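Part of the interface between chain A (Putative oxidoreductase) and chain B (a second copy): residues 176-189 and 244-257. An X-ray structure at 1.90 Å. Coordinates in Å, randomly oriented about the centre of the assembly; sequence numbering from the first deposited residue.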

# COMPACT_ATOMS: atom_id res chain seq x y z
N ALA A 176 -0.09 3.78 17.11
CA ALA A 176 -0.96 4.62 16.28
C ALA A 176 -0.14 5.55 15.38
O ALA A 176 -0.49 5.77 14.21
CB ALA A 176 -1.92 5.43 17.14
N THR A 177 0.98 6.05 15.91
CA THR A 177 1.81 7.02 15.19
C THR A 177 2.46 6.35 13.98
O THR A 177 2.35 6.86 12.86
CB THR A 177 2.86 7.63 16.15
OG1 THR A 177 2.17 8.41 17.11
CG2 THR A 177 3.86 8.50 15.43
N VAL A 178 3.10 5.20 14.21
CA VAL A 178 3.76 4.46 13.13
C VAL A 178 2.76 3.87 12.13
O VAL A 178 3.03 3.83 10.93
CB VAL A 178 4.85 3.45 13.64
CG1 VAL A 178 5.88 4.17 14.50
CG2 VAL A 178 4.26 2.30 14.39
N LEU A 179 1.61 3.43 12.62
CA LEU A 179 0.59 2.92 11.74
C LEU A 179 0.13 4.01 10.76
O LEU A 179 0.01 3.72 9.59
CB LEU A 179 -0.60 2.36 12.53
CG LEU A 179 -1.87 1.97 11.78
CD1 LEU A 179 -1.74 0.57 11.29
CD2 LEU A 179 -3.06 2.09 12.76
N HIS A 180 -0.15 5.22 11.25
CA HIS A 180 -0.61 6.30 10.36
C HIS A 180 0.49 6.86 9.46
O HIS A 180 0.21 7.25 8.30
CB HIS A 180 -1.31 7.42 11.14
CG HIS A 180 -2.65 7.01 11.68
ND1 HIS A 180 -2.79 6.25 12.82
CD2 HIS A 180 -3.91 7.27 11.24
CE1 HIS A 180 -4.08 6.05 13.06
NE2 HIS A 180 -4.78 6.66 12.11
N ALA A 181 1.73 6.88 9.97
CA ALA A 181 2.88 7.23 9.17
C ALA A 181 2.88 6.35 7.91
O ALA A 181 2.88 6.88 6.82
CB ALA A 181 4.16 7.05 9.95
N HIS A 182 2.86 5.02 8.08
CA HIS A 182 2.83 4.11 6.92
C HIS A 182 1.59 4.35 6.07
O HIS A 182 1.71 4.49 4.84
CB HIS A 182 2.89 2.63 7.34
CG HIS A 182 2.48 1.70 6.24
ND1 HIS A 182 3.06 1.73 4.99
CD2 HIS A 182 1.52 0.73 6.20
CE1 HIS A 182 2.48 0.81 4.22
NE2 HIS A 182 1.55 0.19 4.93
N ALA A 183 0.41 4.31 6.69
CA ALA A 183 -0.85 4.40 5.94
C ALA A 183 -0.95 5.64 5.08
O ALA A 183 -1.23 5.56 3.89
CB ALA A 183 -2.06 4.34 6.89
N PHE A 184 -0.67 6.79 5.67
CA PHE A 184 -0.73 8.05 4.94
C PHE A 184 0.42 8.20 3.93
O PHE A 184 0.22 8.70 2.81
CB PHE A 184 -0.69 9.24 5.91
CG PHE A 184 -1.98 9.43 6.73
CD1 PHE A 184 -3.25 9.33 6.13
CD2 PHE A 184 -1.91 9.77 8.09
CE1 PHE A 184 -4.44 9.55 6.88
CE2 PHE A 184 -3.08 10.00 8.86
CZ PHE A 184 -4.35 9.88 8.26
N ALA A 185 1.61 7.73 4.29
CA ALA A 185 2.72 7.77 3.32
C ALA A 185 2.40 6.91 2.09
O ALA A 185 2.63 7.33 0.97
CB ALA A 185 4.07 7.40 3.98
N ALA A 186 1.84 5.72 2.29
CA ALA A 186 1.49 4.83 1.16
C ALA A 186 0.49 5.51 0.20
O ALA A 186 0.65 5.45 -1.04
CB ALA A 186 0.91 3.53 1.67
N MSE A 187 -0.52 6.18 0.76
CA MSE A 187 -1.44 7.00 -0.07
C MSE A 187 -0.70 8.03 -0.93
O MSE A 187 -0.97 8.17 -2.12
CB MSE A 187 -2.48 7.70 0.79
CG MSE A 187 -3.44 6.74 1.50
SE MSE A 187 -4.56 7.66 2.85
CE MSE A 187 -5.21 9.19 1.94
N VAL A 188 0.20 8.79 -0.31
CA VAL A 188 0.93 9.85 -1.01
C VAL A 188 1.87 9.30 -2.09
O VAL A 188 2.00 9.92 -3.16
CB VAL A 188 1.55 10.78 0.01
CG1 VAL A 188 2.55 11.82 -0.61
CG2 VAL A 188 0.38 11.46 0.81
N THR A 189 2.52 8.16 -1.84
CA THR A 189 3.29 7.48 -2.88
C THR A 189 2.42 7.24 -4.11
O THR A 189 2.86 7.47 -5.23
CB THR A 189 3.96 6.13 -2.46
OG1 THR A 189 2.99 5.08 -2.39
CG2 THR A 189 4.71 6.27 -1.15
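Chain B, residues 244-257: VHADAFAHIAQSLH

Residues 244-257 of chain B form one uninterrupted stretch of α-helix, with helical phi/psi values throughout, mostly near -60/-45, and i to i+4 backbone hydrogen bonds such as F249(B) N to H245(B) O (2.7 Å) and I252(B) N to A248(B) O (3.0 Å). The helix packs against the helix of chain A, residues 176-189, with the axes 9.9 Å apart at closest approach. The two helices run obliquely, nearer antiparallel than parallel, their N-to-C directions 126° apart (signed crossing angle -126°), so early residues of the chain B stretch lie by F184(A) and late ones by T177(A). The backbones come nearest at T177(A) and I252(B), whose CA atoms are 5.9 Å apart. The two stretches together bury 460 Å², and no hydrogen bond crosses between them; the contact is one of shape and apolar surface.

Knob-into-hole packing centres on I252(B), which points toward chain A with chi1 m and chi2 t and sits among T177(A), H180(A), A181(A) and F184(A). Its CG2 lies 3.8 Å from T177(A) O and 4.0 Å from A181(A) CB, one of the walls of the hole, while its CD1 reaches H180(A) CB at 3.7 Å and F184(A) CD2, at the edge of that ring, at 3.9 Å. H180(A) offers its CB, but its imidazole leads away and hydrogen-bonds within its own helix, from ND1 as donor to A176(A) O (2.7 Å).

Aliphatic contacts continue one turn on. L256(B) leaves its backbone sideways, yet its end comes nearer: CD2 approaches T177(A) CG2 at 3.8 Å and V178(A) CG1 at 4.4 Å, and CD1 lies 4.4 Å from A181(A) CB. S255(B) brings its CB within 4.1 Å of T177(A) CG2, while its OG, as donor, hydrogen-bonds to H251(B) O (3.1 Å) in its own helix.

Aromatic contacts gather around F184(A), which points toward chain B with chi1 m. CE1 of F249(B) lies over one face of this ring, only 3.2 Å from F184(A) CG, a tight approach; the ring centroids are 4.8 Å apart and the planes meet obliquely at 36°. H245(B) makes an offset edge-to-face pair with F184(A), its edge toward the phenyl face, with centroids 5.4 Å apart, planes at 76° and H245(B) CD2 3.8 Å from F184(A) CE1. Both imidazole nitrogens of H245(B) are hydrogen-bonded elsewhere in the structure. V188(A) CG2 meets the edge of the F249(B) ring, 4.2 Å from CE2 of F249(B).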

# COMPACT_ATOMS: atom_id res chain seq x y z
N VAL B 244 -6.45 19.57 6.78
CA VAL B 244 -6.59 18.70 7.95
C VAL B 244 -5.53 17.58 7.96
O VAL B 244 -4.89 17.31 8.99
CB VAL B 244 -8.03 18.09 8.02
CG1 VAL B 244 -8.15 17.11 9.16
CG2 VAL B 244 -9.07 19.23 8.16
N HIS B 245 -5.32 16.95 6.80
CA HIS B 245 -4.27 15.95 6.68
C HIS B 245 -2.90 16.56 6.89
O HIS B 245 -2.06 15.98 7.58
CB HIS B 245 -4.32 15.21 5.33
CG HIS B 245 -5.40 14.17 5.24
ND1 HIS B 245 -6.74 14.49 5.13
CD2 HIS B 245 -5.35 12.81 5.24
CE1 HIS B 245 -7.46 13.38 5.06
NE2 HIS B 245 -6.63 12.35 5.13
N ALA B 246 -2.66 17.74 6.32
CA ALA B 246 -1.37 18.42 6.54
C ALA B 246 -1.08 18.57 8.03
O ALA B 246 0.06 18.33 8.49
CB ALA B 246 -1.33 19.77 5.84
N ASP B 247 -2.13 18.92 8.78
CA ASP B 247 -2.05 19.13 10.26
C ASP B 247 -1.68 17.84 10.98
O ASP B 247 -0.71 17.81 11.75
CB ASP B 247 -3.39 19.63 10.82
CG ASP B 247 -3.61 21.12 10.55
OD1 ASP B 247 -2.64 21.79 10.12
OD2 ASP B 247 -4.75 21.62 10.77
N ALA B 248 -2.47 16.80 10.72
CA ALA B 248 -2.21 15.46 11.19
C ALA B 248 -0.79 14.99 10.84
O ALA B 248 -0.11 14.40 11.68
CB ALA B 248 -3.24 14.51 10.60
N PHE B 249 -0.36 15.19 9.58
CA PHE B 249 0.96 14.70 9.16
C PHE B 249 2.09 15.39 9.96
O PHE B 249 3.01 14.72 10.42
CB PHE B 249 1.20 14.89 7.65
CG PHE B 249 0.29 14.04 6.74
CD1 PHE B 249 -0.82 13.37 7.25
CD2 PHE B 249 0.54 13.97 5.36
CE1 PHE B 249 -1.67 12.63 6.40
CE2 PHE B 249 -0.30 13.22 4.52
CZ PHE B 249 -1.41 12.54 5.05
N ALA B 250 2.01 16.71 10.11
CA ALA B 250 2.99 17.45 10.93
C ALA B 250 3.06 16.95 12.38
O ALA B 250 4.15 16.91 12.97
CB ALA B 250 2.72 18.95 10.87
N HIS B 251 1.91 16.56 12.96
CA HIS B 251 1.85 16.04 14.32
C HIS B 251 2.58 14.69 14.40
O HIS B 251 3.36 14.44 15.34
CB HIS B 251 0.39 15.84 14.79
CG HIS B 251 -0.31 17.10 15.25
ND1 HIS B 251 0.10 17.83 16.35
CD2 HIS B 251 -1.43 17.72 14.79
CE1 HIS B 251 -0.71 18.86 16.53
NE2 HIS B 251 -1.66 18.80 15.60
N ILE B 252 2.31 13.82 13.41
CA ILE B 252 2.98 12.52 13.33
C ILE B 252 4.50 12.74 13.20
O ILE B 252 5.28 12.13 13.92
CB ILE B 252 2.42 11.66 12.15
CG1 ILE B 252 0.99 11.23 12.46
CG2 ILE B 252 3.30 10.42 11.87
CD1 ILE B 252 0.17 10.84 11.20
N ALA B 253 4.90 13.66 12.31
CA ALA B 253 6.32 13.94 12.04
C ALA B 253 7.03 14.48 13.28
O ALA B 253 8.22 14.24 13.47
CB ALA B 253 6.49 14.88 10.88
N GLN B 254 6.28 15.15 14.13
CA GLN B 254 6.84 15.74 15.34
C GLN B 254 7.09 14.68 16.44
O GLN B 254 8.16 14.69 17.09
CB GLN B 254 5.95 16.88 15.80
CG GLN B 254 6.64 17.87 16.67
CD GLN B 254 6.02 17.89 18.04
OE1 GLN B 254 6.63 17.44 19.01
NE2 GLN B 254 4.79 18.42 18.13
N SER B 255 6.13 13.75 16.63
CA SER B 255 6.32 12.63 17.56
C SER B 255 7.47 11.74 17.12
O SER B 255 8.20 11.19 17.94
CB SER B 255 5.06 11.79 17.64
OG SER B 255 3.93 12.62 17.77
N LEU B 256 7.59 11.58 15.81
CA LEU B 256 8.69 10.79 15.25
C LEU B 256 10.02 11.51 15.51
O LEU B 256 11.00 10.89 15.95
CB LEU B 256 8.48 10.54 13.76
CG LEU B 256 7.33 9.62 13.29
CD1 LEU B 256 7.30 9.55 11.79
CD2 LEU B 256 7.37 8.24 13.92
N HIS B 257 10.06 12.81 15.23
CA HIS B 257 11.27 13.61 15.50
C HIS B 257 11.66 13.60 17.00
O HIS B 257 12.82 13.36 17.32
CB HIS B 257 11.11 15.05 14.95
CG HIS B 257 11.31 15.16 13.46
ND1 HIS B 257 12.08 16.16 12.88
CD2 HIS B 257 10.84 14.40 12.43
CE1 HIS B 257 12.07 16.01 11.56
NE2 HIS B 257 11.32 14.95 11.27